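PDB 3B40: probable dipeptidase from Pseudomonas aeruginosa, which probably hydrolyses dipeptides as a metal-dependent enzyme of the membrane dipeptidase (M19) family. Local coordinates for residues A[227-232]-A[405-410]; A[23-28]-A[120-125]; A[354-359]-A[394-399]. The protein carries 11 engineered substitutions. One frame throughout, in Å; residues are numbered along the deposited sequence.

Contact 1 of 3, residues A[227-232]-A[405-410]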
ATOM      1  N   ARG A 227      11.075  11.666  14.804  1.00 13.63           N
ATOM      2  CA  ARG A 227      10.451  12.525  15.824  1.00 14.14           C
ATOM      3  C   ARG A 227       8.942  12.768  15.575  1.00 14.39           C
ATOM      4  O   ARG A 227       8.288  13.508  16.331  1.00 14.92           O
ATOM      5  CB  ARG A 227      11.195  13.846  15.951  1.00 14.07           C
ATOM      6  CG  ARG A 227      11.084  14.745  14.743  1.00 14.10           C
ATOM      7  CD  ARG A 227      11.768  16.107  14.983  1.00 13.82           C
ATOM      8  NE  ARG A 227      11.555  17.015  13.848  1.00 16.45           N
ATOM      9  CZ  ARG A 227      12.477  17.282  12.920  1.00 16.41           C
ATOM     10  NH1 ARG A 227      13.679  16.723  13.003  1.00 11.61           N
ATOM     11  NH2 ARG A 227      12.202  18.130  11.923  1.00 16.87           N
ATOM     12  N   ALA A 228       8.402  12.128  14.544  1.00 13.38           N
ATOM     13  CA  ALA A 228       7.040  12.404  14.067  1.00 14.33           C
ATOM     14  C   ALA A 228       6.279  11.102  13.852  1.00 14.77           C
ATOM     15  O   ALA A 228       6.932  10.059  13.676  1.00 15.57           O
ATOM     16  CB  ALA A 228       7.091  13.199  12.754  1.00 13.71           C
ATOM     17  N   PRO A 229       4.917  11.142  13.918  1.00 13.74           N
ATOM     18  CA  PRO A 229       4.103   9.946  13.607  1.00 14.40           C
ATOM     19  C   PRO A 229       4.516   9.235  12.329  1.00 13.84           C
ATOM     20  O   PRO A 229       4.888   9.873  11.337  1.00 13.49           O
ATOM     21  CB  PRO A 229       2.671  10.499  13.512  1.00 13.73           C
ATOM     22  CG  PRO A 229       2.718  11.697  14.559  1.00 13.59           C
ATOM     23  CD  PRO A 229       4.072  12.287  14.337  1.00 14.28           C
ATOM     24  N   ILE A 230       4.506   7.906  12.394  1.00 13.69           N
ATOM     25  CA  ILE A 230       4.769   7.086  11.224  1.00 14.12           C
ATOM     26  C   ILE A 230       3.515   6.283  10.892  1.00 13.83           C
ATOM     27  O   ILE A 230       2.620   6.118  11.744  1.00 13.71           O
ATOM     28  CB  ILE A 230       6.046   6.186  11.393  1.00 13.85           C
ATOM     29  CG1 ILE A 230       5.876   5.114  12.471  1.00 14.35           C
ATOM     30  CG2 ILE A 230       7.334   7.103  11.717  1.00 13.77           C
ATOM     31  CD1 ILE A 230       7.026   4.046  12.470  1.00 16.64           C
ATOM     32  N   VAL A 231       3.450   5.798   9.662  1.00 12.38           N
ATOM     33  CA  VAL A 231       2.256   5.148   9.166  1.00 13.11           C
ATOM     34  C   VAL A 231       2.647   3.861   8.442  1.00 12.62           C
ATOM     35  O   VAL A 231       3.745   3.751   7.894  1.00 13.40           O
ATOM     36  CB  VAL A 231       1.468   6.161   8.229  1.00 13.45           C
ATOM     37  CG1 VAL A 231       0.448   5.475   7.364  1.00 15.75           C
ATOM     38  CG2 VAL A 231       0.806   7.310   9.116  1.00 12.10           C
ATOM     39  N   ALA A 232       1.775   2.866   8.476  1.00 11.84           N
ATOM     40  CA  ALA A 232       1.877   1.758   7.566  1.00 12.00           C
ATOM     41  C   ALA A 232       0.684   1.919   6.597  1.00 11.89           C
ATOM     42  O   ALA A 232      -0.452   1.644   6.985  1.00 11.68           O
ATOM     43  CB  ALA A 232       1.786   0.429   8.333  1.00 11.68           C
ATOM     44  N   GLY A 405      -1.465  15.826  10.237  1.00 13.94           N
ATOM     45  CA  GLY A 405      -1.312  17.153  10.789  1.00 14.44           C
ATOM     46  C   GLY A 405      -0.130  17.231  11.744  1.00 15.39           C
ATOM     47  O   GLY A 405       0.610  18.222  11.726  1.00 15.77           O
ATOM     48  N   GLU A 406       0.035  16.203  12.589  1.00 15.88           N
ATOM     49  CA  GLU A 406       1.137  16.171  13.580  1.00 17.28           C
ATOM     50  C   GLU A 406       2.521  16.095  12.929  1.00 16.44           C
ATOM     51  O   GLU A 406       3.450  16.813  13.320  1.00 18.12           O
ATOM     52  CB  GLU A 406       0.928  15.033  14.599  1.00 18.06           C
ATOM     53  CG  GLU A 406      -0.130  15.360  15.622  1.00 24.09           C
ATOM     54  CD  GLU A 406       0.180  16.672  16.375  1.00 32.20           C
ATOM     55  OE1 GLU A 406       1.324  16.798  16.903  1.00 31.22           O
ATOM     56  OE2 GLU A 406      -0.715  17.572  16.413  1.00 36.10           O
ATOM     57  N   VAL A 407       2.656  15.231  11.929  1.00 14.85           N
ATOM     58  CA  VAL A 407       3.831  15.214  11.054  1.00 13.57           C
ATOM     59  C   VAL A 407       4.231  16.600  10.480  1.00 13.90           C
ATOM     60  O   VAL A 407       5.397  17.017  10.558  1.00 12.49           O
ATOM     61  CB  VAL A 407       3.620  14.223   9.864  1.00 12.54           C
ATOM     62  CG1 VAL A 407       4.741  14.406   8.837  1.00 10.67           C
ATOM     63  CG2 VAL A 407       3.562  12.838  10.364  1.00 11.78           C
ATOM     64  N   GLN A 408       3.281  17.295   9.861  1.00 14.54           N
ATOM     65  CA  GLN A 408       3.583  18.646   9.347  1.00 15.53           C
ATOM     66  C   GLN A 408       3.973  19.649  10.454  1.00 16.65           C
ATOM     67  O   GLN A 408       4.787  20.534  10.221  1.00 16.48           O
ATOM     68  CB  GLN A 408       2.419  19.166   8.492  1.00 16.05           C
ATOM     69  CG  GLN A 408       2.208  18.314   7.228  1.00 13.94           C
ATOM     70  CD  GLN A 408       1.262  18.951   6.257  1.00 17.61           C
ATOM     71  OE1 GLN A 408       0.208  19.479   6.648  1.00 16.68           O
ATOM     72  NE2 GLN A 408       1.634  18.927   4.970  1.00 16.80           N
ATOM     73  N   LYS A 409       3.412  19.494  11.651  1.00 18.29           N
ATOM     74  CA  LYS A 409       3.779  20.346  12.802  1.00 20.31           C
ATOM     75  C   LYS A 409       5.234  20.165  13.230  1.00 20.68           C
ATOM     76  O   LYS A 409       5.880  21.123  13.667  1.00 20.16           O
ATOM     77  CB  LYS A 409       2.873  20.075  14.007  1.00 21.12           C
ATOM     78  CG  LYS A 409       1.688  20.999  14.056  1.00 26.42           C
ATOM     79  CD  LYS A 409       1.287  21.266  15.506  1.00 33.44           C
ATOM     80  CE  LYS A 409       0.244  20.268  16.007  1.00 37.39           C
ATOM     81  NZ  LYS A 409      -1.099  20.515  15.386  1.00 40.37           N
ATOM     82  N   ARG A 410       5.752  18.946  13.074  1.00 20.89           N
ATOM     83  CA  ARG A 410       7.141  18.632  13.409  1.00 21.58           C
ATOM     84  C   ARG A 410       8.165  19.003  12.303  1.00 21.74           C
ATOM     85  O   ARG A 410       9.360  18.759  12.468  1.00 21.20           O
ATOM     86  CB  ARG A 410       7.273  17.141  13.733  1.00 22.06           C
ATOM     87  CG  ARG A 410       6.162  16.584  14.604  1.00 23.93           C
ATOM     88  CD  ARG A 410       6.557  16.338  16.001  1.00 27.36           C
ATOM     89  NE  ARG A 410       5.364  16.251  16.835  1.00 33.84           N
ATOM     90  CZ  ARG A 410       4.791  15.142  17.310  1.00 34.84           C
ATOM     91  NH1 ARG A 410       5.288  13.920  17.090  1.00 32.22           N
ATOM     92  NH2 ARG A 410       3.695  15.277  18.051  1.00 37.55           N
TER

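Contact 2 of 3, residues A[23-28]-A[120-125]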
ATOM      1  N   LEU A  23     -15.986  11.753   5.554  1.00 15.50           N
ATOM      2  CA  LEU A  23     -14.870  11.652   4.625  1.00 15.90           C
ATOM      3  C   LEU A  23     -14.375  10.227   4.635  1.00 15.71           C
ATOM      4  O   LEU A  23     -14.363   9.572   5.692  1.00 15.10           O
ATOM      5  CB  LEU A  23     -13.680  12.511   5.067  1.00 15.78           C
ATOM      6  CG  LEU A  23     -13.859  13.994   5.307  1.00 18.10           C
ATOM      7  CD1 LEU A  23     -12.513  14.661   5.617  1.00 21.72           C
ATOM      8  CD2 LEU A  23     -14.522  14.623   4.079  1.00 21.41           C
ATOM      9  N   SER A  24     -13.910   9.786   3.471  1.00 14.55           N
ATOM     10  CA  SER A  24     -13.360   8.458   3.322  1.00 13.86           C
ATOM     11  C   SER A  24     -12.028   8.610   2.559  1.00 13.69           C
ATOM     12  O   SER A  24     -11.894   9.454   1.686  1.00 13.07           O
ATOM     13  CB  SER A  24     -14.331   7.560   2.577  1.00 14.15           C
ATOM     14  OG  SER A  24     -14.846   8.224   1.457  1.00 15.77           O
ATOM     15  N   PHE A  25     -11.035   7.820   2.938  1.00 13.03           N
ATOM     16  CA  PHE A  25      -9.690   7.987   2.424  1.00 12.37           C
ATOM     17  C   PHE A  25      -9.071   6.615   2.333  1.00 12.75           C
ATOM     18  O   PHE A  25      -9.166   5.836   3.268  1.00 13.35           O
ATOM     19  CB  PHE A  25      -8.856   8.894   3.329  1.00 11.58           C
ATOM     20  CG  PHE A  25      -7.400   8.974   2.935  1.00 12.94           C
ATOM     21  CD1 PHE A  25      -7.018   9.564   1.730  1.00 11.26           C
ATOM     22  CD2 PHE A  25      -6.418   8.410   3.746  1.00 12.05           C
ATOM     23  CE1 PHE A  25      -5.660   9.636   1.360  1.00 15.46           C
ATOM     24  CE2 PHE A  25      -5.048   8.492   3.382  1.00 11.79           C
ATOM     25  CZ  PHE A  25      -4.684   9.097   2.196  1.00 12.65           C
ATOM     26  N   ASP A  26      -8.467   6.326   1.179  1.00 12.73           N
ATOM     27  CA  ASP A  26      -7.816   5.035   0.927  1.00 12.55           C
ATOM     28  C   ASP A  26      -6.322   5.317   0.744  1.00 12.17           C
ATOM     29  O   ASP A  26      -5.925   5.969  -0.219  1.00 11.19           O
ATOM     30  CB  ASP A  26      -8.437   4.408  -0.323  1.00 11.38           C
ATOM     31  CG  ASP A  26      -7.830   3.043  -0.688  1.00 13.62           C
ATOM     32  OD1 ASP A  26      -6.690   2.718  -0.278  1.00 15.93           O
ATOM     33  OD2 ASP A  26      -8.502   2.296  -1.421  1.00 11.94           O
ATOM     34  N   SER A  27      -5.503   4.838   1.681  1.00 12.97           N
ATOM     35  CA  SER A  27      -4.097   5.205   1.728  1.00 13.74           C
ATOM     36  C   SER A  27      -3.240   4.478   0.719  1.00 14.20           C
ATOM     37  O   SER A  27      -2.021   4.638   0.730  1.00 14.00           O
ATOM     38  CB  SER A  27      -3.519   5.036   3.157  1.00 14.72           C
ATOM     39  OG  SER A  27      -3.778   3.729   3.636  1.00 13.59           O
ATOM     40  N   ARG A  28      -3.843   3.661  -0.151  1.00 14.23           N
ATOM     41  CA  ARG A  28      -3.033   2.920  -1.127  1.00 13.24           C
ATOM     42  C   ARG A  28      -3.790   2.442  -2.381  1.00 12.83           C
ATOM     43  O   ARG A  28      -4.443   1.405  -2.380  1.00 12.84           O
ATOM     44  CB  ARG A  28      -2.275   1.769  -0.439  1.00 14.12           C
ATOM     45  CG  ARG A  28      -1.480   0.882  -1.382  1.00 14.38           C
ATOM     46  CD  ARG A  28      -0.159   1.522  -1.743  1.00 17.41           C
ATOM     47  NE  ARG A  28       0.640   0.594  -2.552  1.00 17.67           N
ATOM     48  CZ  ARG A  28       1.221   0.915  -3.709  1.00 18.12           C
ATOM     49  NH1 ARG A  28       1.108   2.160  -4.208  1.00 13.47           N
ATOM     50  NH2 ARG A  28       1.907  -0.022  -4.353  1.00 16.08           N
ATOM     51  N   GLU A 120      -5.814  19.956   5.964  1.00 16.65           N
ATOM     52  CA  GLU A 120      -6.719  21.089   5.674  1.00 17.91           C
ATOM     53  C   GLU A 120      -7.197  21.109   4.238  1.00 17.17           C
ATOM     54  O   GLU A 120      -8.404  21.206   3.990  1.00 18.34           O
ATOM     55  CB  GLU A 120      -6.061  22.438   6.020  1.00 18.03           C
ATOM     56  CG  GLU A 120      -5.850  22.647   7.536  1.00 22.39           C
ATOM     57  CD  GLU A 120      -4.845  21.662   8.196  1.00 26.05           C
ATOM     58  OE1 GLU A 120      -3.738  21.389   7.655  1.00 23.78           O
ATOM     59  OE2 GLU A 120      -5.187  21.164   9.293  1.00 29.08           O
ATOM     60  N   ASP A 121      -6.263  21.014   3.288  1.00 16.63           N
ATOM     61  CA  ASP A 121      -6.606  20.971   1.864  1.00 16.98           C
ATOM     62  C   ASP A 121      -7.538  19.806   1.611  1.00 16.44           C
ATOM     63  O   ASP A 121      -8.498  19.935   0.849  1.00 16.31           O
ATOM     64  CB  ASP A 121      -5.374  20.758   0.985  1.00 16.01           C
ATOM     65  CG  ASP A 121      -4.466  21.953   0.928  1.00 20.03           C
ATOM     66  OD1 ASP A 121      -4.862  23.059   1.353  1.00 22.67           O
ATOM     67  OD2 ASP A 121      -3.324  21.765   0.437  1.00 22.02           O
ATOM     68  N   PHE A 122      -7.214  18.651   2.187  1.00 15.98           N
ATOM     69  CA  PHE A 122      -8.044  17.449   1.975  1.00 17.23           C
ATOM     70  C   PHE A 122      -9.498  17.748   2.357  1.00 18.41           C
ATOM     71  O   PHE A 122     -10.415  17.466   1.575  1.00 18.50           O
ATOM     72  CB  PHE A 122      -7.492  16.234   2.765  1.00 16.98           C
ATOM     73  CG  PHE A 122      -8.136  14.925   2.389  1.00 17.07           C
ATOM     74  CD1 PHE A 122      -7.508  14.065   1.489  1.00 15.94           C
ATOM     75  CD2 PHE A 122      -9.379  14.558   2.918  1.00 10.96           C
ATOM     76  CE1 PHE A 122      -8.102  12.851   1.124  1.00 15.47           C
ATOM     77  CE2 PHE A 122      -9.978  13.361   2.535  1.00 15.22           C
ATOM     78  CZ  PHE A 122      -9.326  12.503   1.650  1.00 15.93           C
ATOM     79  N   ARG A 123      -9.701  18.335   3.540  1.00 19.12           N
ATOM     80  CA  ARG A 123     -11.055  18.649   4.035  1.00 21.25           C
ATOM     81  C   ARG A 123     -11.766  19.674   3.144  1.00 20.71           C
ATOM     82  O   ARG A 123     -12.940  19.513   2.821  1.00 20.27           O
ATOM     83  CB  ARG A 123     -11.034  19.118   5.497  1.00 20.65           C
ATOM     84  CG  ARG A 123     -10.692  18.003   6.487  1.00 23.19           C
ATOM     85  CD  ARG A 123     -10.944  18.383   7.934  1.00 23.99           C
ATOM     86  NE  ARG A 123      -9.747  18.097   8.711  1.00 31.10           N
ATOM     87  CZ  ARG A 123      -9.522  16.993   9.427  1.00 34.57           C
ATOM     88  NH1 ARG A 123     -10.452  16.035   9.541  1.00 36.07           N
ATOM     89  NH2 ARG A 123      -8.354  16.874  10.064  1.00 34.73           N
ATOM     90  N   ARG A 124     -11.034  20.711   2.746  1.00 21.18           N
ATOM     91  CA  ARG A 124     -11.511  21.711   1.787  1.00 21.62           C
ATOM     92  C   ARG A 124     -11.933  21.113   0.448  1.00 21.92           C
ATOM     93  O   ARG A 124     -13.062  21.349  -0.016  1.00 21.90           O
ATOM     94  CB  ARG A 124     -10.439  22.784   1.569  1.00 22.05           C
ATOM     95  CG  ARG A 124     -10.869  23.907   0.647  1.00 24.85           C
ATOM     96  CD  ARG A 124      -9.742  24.907   0.457  1.00 29.76           C
ATOM     97  NE  ARG A 124      -8.471  24.280   0.060  1.00 32.82           N
ATOM     98  CZ  ARG A 124      -8.169  23.908  -1.187  1.00 34.58           C
ATOM     99  NH1 ARG A 124      -9.034  24.092  -2.177  1.00 34.46           N
ATOM    100  NH2 ARG A 124      -6.993  23.359  -1.451  1.00 34.17           N
ATOM    101  N   LEU A 125     -11.035  20.355  -0.191  1.00 21.58           N
ATOM    102  CA  LEU A 125     -11.338  19.727  -1.489  1.00 21.47           C
ATOM    103  C   LEU A 125     -12.568  18.853  -1.371  1.00 21.69           C
ATOM    104  O   LEU A 125     -13.446  18.876  -2.242  1.00 22.08           O
ATOM    105  CB  LEU A 125     -10.150  18.904  -2.031  1.00 21.44           C
ATOM    106  CG  LEU A 125      -8.883  19.618  -2.521  1.00 20.53           C
ATOM    107  CD1 LEU A 125      -7.684  18.625  -2.607  1.00 17.84           C
ATOM    108  CD2 LEU A 125      -9.134  20.305  -3.854  1.00 19.33           C
TER

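Contact 3 of 3, residues A[354-359]-A[394-399]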
ATOM      1  N   VAL A 354      -5.832   3.071  13.776  1.00 11.00           N
ATOM      2  CA  VAL A 354      -6.192   2.175  12.688  1.00 10.67           C
ATOM      3  C   VAL A 354      -6.909   2.916  11.520  1.00 10.05           C
ATOM      4  O   VAL A 354      -7.681   3.869  11.719  1.00  9.95           O
ATOM      5  CB  VAL A 354      -7.014   0.932  13.199  1.00 10.54           C
ATOM      6  CG1 VAL A 354      -7.173  -0.144  12.101  1.00 11.90           C
ATOM      7  CG2 VAL A 354      -6.343   0.279  14.414  1.00 11.11           C
ATOM      8  N   GLY A 355      -6.631   2.455  10.305  1.00 10.46           N
ATOM      9  CA  GLY A 355      -7.266   2.985   9.076  1.00 10.85           C
ATOM     10  C   GLY A 355      -7.499   1.852   8.102  1.00 11.22           C
ATOM     11  O   GLY A 355      -7.443   0.694   8.488  1.00 11.04           O
ATOM     12  N   ILE A 356      -7.729   2.187   6.830  1.00 11.30           N
ATOM     13  CA  ILE A 356      -8.183   1.213   5.833  1.00 12.30           C
ATOM     14  C   ILE A 356      -7.494   1.549   4.529  1.00 11.71           C
ATOM     15  O   ILE A 356      -7.280   2.715   4.220  1.00 12.56           O
ATOM     16  CB  ILE A 356      -9.761   1.270   5.610  1.00 11.72           C
ATOM     17  CG1 ILE A 356     -10.512   1.116   6.943  1.00 11.39           C
ATOM     18  CG2 ILE A 356     -10.221   0.184   4.587  1.00 11.69           C
ATOM     19  CD1 ILE A 356     -12.020   1.509   6.875  1.00 12.43           C
ATOM     20  N   SER A 357      -7.148   0.527   3.763  1.00 12.96           N
ATOM     21  CA  SER A 357      -6.530   0.727   2.441  1.00 13.01           C
ATOM     22  C   SER A 357      -6.888  -0.468   1.589  1.00 12.80           C
ATOM     23  O   SER A 357      -7.230  -1.501   2.133  1.00 14.34           O
ATOM     24  CB  SER A 357      -5.030   0.910   2.536  1.00 12.23           C
ATOM     25  OG  SER A 357      -4.371  -0.233   3.043  1.00 13.60           O
ATOM     26  N   SER A 358      -6.822  -0.320   0.270  1.00 12.30           N
ATOM     27  CA  SER A 358      -7.210  -1.391  -0.669  1.00 13.05           C
ATOM     28  C   SER A 358      -6.100  -2.174  -1.357  1.00 13.43           C
ATOM     29  O   SER A 358      -6.214  -3.408  -1.567  1.00 13.40           O
ATOM     30  CB  SER A 358      -8.068  -0.790  -1.775  1.00 13.06           C
ATOM     31  OG  SER A 358      -7.406   0.271  -2.434  1.00 13.38           O
ATOM     32  N   ASP A 359      -5.033  -1.464  -1.687  1.00 13.20           N
ATOM     33  CA  ASP A 359      -4.002  -1.939  -2.632  1.00 14.70           C
ATOM     34  C   ASP A 359      -4.638  -2.109  -4.016  1.00 13.98           C
ATOM     35  O   ASP A 359      -4.177  -2.908  -4.823  1.00 12.85           O
ATOM     36  CB  ASP A 359      -3.341  -3.233  -2.176  1.00 15.16           C
ATOM     37  CG  ASP A 359      -1.792  -3.200  -2.312  1.00 18.03           C
ATOM     38  OD1 ASP A 359      -1.222  -2.318  -3.016  1.00 21.23           O
ATOM     39  OD2 ASP A 359      -1.144  -4.092  -1.710  1.00 21.64           O
ATOM     40  N   LYS A 394     -13.162   7.607  12.038  1.00 14.80           N
ATOM     41  CA  LYS A 394     -11.729   7.571  12.371  1.00 14.15           C
ATOM     42  C   LYS A 394     -11.015   6.563  11.457  1.00 12.99           C
ATOM     43  O   LYS A 394     -10.021   6.898  10.832  1.00 12.84           O
ATOM     44  CB  LYS A 394     -11.542   7.167  13.832  1.00 15.09           C
ATOM     45  CG  LYS A 394     -12.051   8.164  14.848  1.00 17.49           C
ATOM     46  CD  LYS A 394     -11.534   7.858  16.246  1.00 18.34           C
ATOM     47  CE  LYS A 394     -12.070   8.914  17.198  1.00 21.67           C
ATOM     48  NZ  LYS A 394     -11.750   8.599  18.611  1.00 23.96           N
ATOM     49  N   LEU A 395     -11.572   5.348  11.351  1.00 12.42           N
ATOM     50  CA  LEU A 395     -11.085   4.299  10.438  1.00 12.12           C
ATOM     51  C   LEU A 395     -10.965   4.762   9.004  1.00 12.59           C
ATOM     52  O   LEU A 395      -9.956   4.502   8.352  1.00 13.87           O
ATOM     53  CB  LEU A 395     -11.932   2.996  10.507  1.00 10.75           C
ATOM     54  CG  LEU A 395     -11.777   2.107  11.744  1.00 10.30           C
ATOM     55  CD1 LEU A 395     -12.906   1.074  11.844  1.00  5.27           C
ATOM     56  CD2 LEU A 395     -10.405   1.371  11.732  1.00 10.57           C
ATOM     57  N   TRP A 396     -11.987   5.450   8.504  1.00 14.19           N
ATOM     58  CA  TRP A 396     -12.026   5.885   7.093  1.00 12.97           C
ATOM     59  C   TRP A 396     -11.217   7.137   6.759  1.00 13.09           C
ATOM     60  O   TRP A 396     -11.314   7.693   5.640  1.00 11.79           O
ATOM     61  CB  TRP A 396     -13.465   6.060   6.632  1.00 13.84           C
ATOM     62  CG  TRP A 396     -14.005   4.851   5.916  1.00 12.89           C
ATOM     63  CD1 TRP A 396     -15.124   4.149   6.237  1.00 12.09           C
ATOM     64  CD2 TRP A 396     -13.420   4.196   4.786  1.00 13.12           C
ATOM     65  NE1 TRP A 396     -15.286   3.096   5.371  1.00 14.58           N
ATOM     66  CE2 TRP A 396     -14.257   3.115   4.457  1.00 13.96           C
ATOM     67  CE3 TRP A 396     -12.252   4.422   4.009  1.00 16.04           C
ATOM     68  CZ2 TRP A 396     -13.979   2.249   3.397  1.00 13.90           C
ATOM     69  CZ3 TRP A 396     -11.985   3.559   2.932  1.00 13.16           C
ATOM     70  CH2 TRP A 396     -12.842   2.485   2.652  1.00 14.87           C
ATOM     71  N   GLY A 397     -10.411   7.602   7.715  1.00 13.19           N
ATOM     72  CA  GLY A 397      -9.532   8.734   7.424  1.00 11.95           C
ATOM     73  C   GLY A 397      -9.230   9.714   8.542  1.00 13.18           C
ATOM     74  O   GLY A 397      -8.193  10.393   8.500  1.00 13.55           O
ATOM     75  N   GLY A 398     -10.121   9.819   9.529  1.00 12.85           N
ATOM     76  CA  GLY A 398      -9.911  10.730  10.674  1.00 13.08           C
ATOM     77  C   GLY A 398      -8.549  10.541  11.347  1.00 13.49           C
ATOM     78  O   GLY A 398      -7.876  11.508  11.697  1.00 13.20           O
ATOM     79  N   ASN A 399      -8.155   9.284  11.540  1.00 12.85           N
ATOM     80  CA  ASN A 399      -6.882   8.983  12.200  1.00 12.98           C
ATOM     81  C   ASN A 399      -5.707   9.403  11.341  1.00 12.20           C
ATOM     82  O   ASN A 399      -4.745  10.035  11.834  1.00 11.74           O
ATOM     83  CB  ASN A 399      -6.798   7.488  12.499  1.00 12.69           C
ATOM     84  CG  ASN A 399      -7.768   7.042  13.574  1.00 13.04           C
ATOM     85  OD1 ASN A 399      -8.107   7.811  14.475  1.00 12.97           O
ATOM     86  ND2 ASN A 399      -8.182   5.764  13.520  1.00 11.36           N
TER
HETATM   87  O   HOH W   1      -8.416   5.503   5.967  1.00 17.93           O

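Contact 1 of 3, residues A[227-232]-A[405-410]
R227 sets CG between its own backbone N and carbonyl carbon (chi1 68°), and the chain then runs extended, carrying NE to the carbonyl oxygen of R410. R410 is bent instead: chi2 of -105° puts its CD 3.3 Å from R227 O. Each arginine thus binds the main-chain oxygen of the other. R227 grips R410 O side-on, with NE at 3.1 Å and NH2 at 3.0 Å; the oxygen lies in the guanidinium plane, and the two bonds, with salt bridges to E200 and D204, help hold the R227 guanidinium in that orientation. In return, R410 NH1 meets a lone pair of R227 O at 3.1 Å, the oxygen being tilted somewhat from the plane of the R410 guanidinium. E406 OE1 holds the same group through a salt bridge to R410 NH2 at 3.0 Å. Because R410 immediately follows the end of helix 389-409, the charge of R227 would probably be favoured by the partial negative charge gathered there.

Apolar contacts lie beside these bonds. P229 CG rests 3.8 Å from E406 CB, while P229 CB and V407 CG2 approach to 4.0 Å, the two side chains running antiparallel. A228 CB packs against R410 CG.

E200 and D204, the partners of R227, belong to helix 193-205. V407 also touches I208 of strand 208-210. The chain beyond P229 enters strand 230-235, which pairs with strands 208-210 and 261-265 of the parallel sheet, so the C-terminal helix ends against the loop that feeds this strand.

Contact 2 of 3, residues A[23-28]-A[120-125]
The rings of F25 and F122 stand with their planes at 90° and their centroids 5.4 Å apart, and the approach is oblique. Their nearest atoms are F25 CD1 and F122 CE1, at 3.5 Å. F122 holds CG anti to its backbone N (chi1 -169°), which starts the ring off from the helix toward the strand.

Other groups gather at the rim of F122. The carbonyl oxygen of S24 lies in the plane of that ring, 4.0 Å from CZ, and L23 CD1 is also near the plane, 4.1 Å from CD2. The L23 side chain runs counter to that of F122 as it passes, but lies roughly perpendicular to that of R123, with L23 CD1 touching R123 CG at 3.9 Å.

Here helix 119-127 meets the start of strand 25-29, the first of the parallel sheet, and the loop leading into it, in a protein of the TIM-barrel clan. F25 and F122 both reach V134 of strand 131-138, and L401 of helix 389-409 touches L23, F122 and R123 alike.

Between the two segments, then, cohesion comes from hydrocarbon and aromatic surfaces rather than directional bonds. The S24 oxygen, near the weakly positive hydrogens at the edge of the F122 ring, probably adds no more than a slight electrostatic attraction.

Contact 3 of 3, residues A[354-359]-A[394-399]
N399 reaches across to V354 and donates from ND2 to V354 O at 2.7 Å, in a nearly straight bond (164°) that lies in the plane of the amide. Beside it, the side chains of V354 and L395 run abreast in a common direction, with V354 CG1 and L395 CD2 in contact at 3.6 Å. Further along the strand, I356 sets its CD1 over the face of W396, 3.7 Å from the centroid of the five-membered ring and almost on the ring normal, a CH-pi contact. Its extended chi2 (166°) carries CD1 there, while CG2 of the same residue touches W396 CH2 at 4.0 Å. The backbones also meet closely: G355, with no side chain, brings CA to 3.2 Å from L395 O in a CA-H...O contact. A water lies 3.0 Å from that same carbonyl oxygen, and accepts weakly from I356 N.

Strand 354-357 comes last in chain order in the curled parallel sheet, which is consistent with the TIM-barrel clan of this family. It pairs with strand 261-265, while S357 touches strand 25-29. Helix 389-409 passes over it nearly crosswise, the short segment axes making 107° at a closest approach of 5.6 Å. The helix is itself widened here by a pi-type turn, in which N399 N bonds K394 O five residues back at 3.1 Å. The same oxygen also accepts from the nitrogen of G397.

A second shell positions these groups. N399 ND2 also donates to I351 O. The indole of W396 is held by a hydrogen bond from NE1 to T379 of helix 375-385 and meets H19 of helix 9-19 edge-to-face. Helix 335-349 packs on V354 through V346 and V349, and on L395 through I342.

Overall arrangement
From the N terminus, contact 2 closes the first loop, returning helix 119-127 to strand 25-29 after some ninety residues. The chain then passes through the middle strands of the parallel sheet before contact 1 opens at 227-232, to be closed only by the C-terminal end of helix 389-409. Contact 3 both opens and closes within that long excursion, and no two loops cross. Contacts 1 and 3 share helix 389-409, which thereby joins strand 354-357 to the approach to strand 230-235. Contacts 2 and 3 touch directly, D26 OD2 lying 2.5 Å from S358 OG, so the first and last strands of the sheet are brought together.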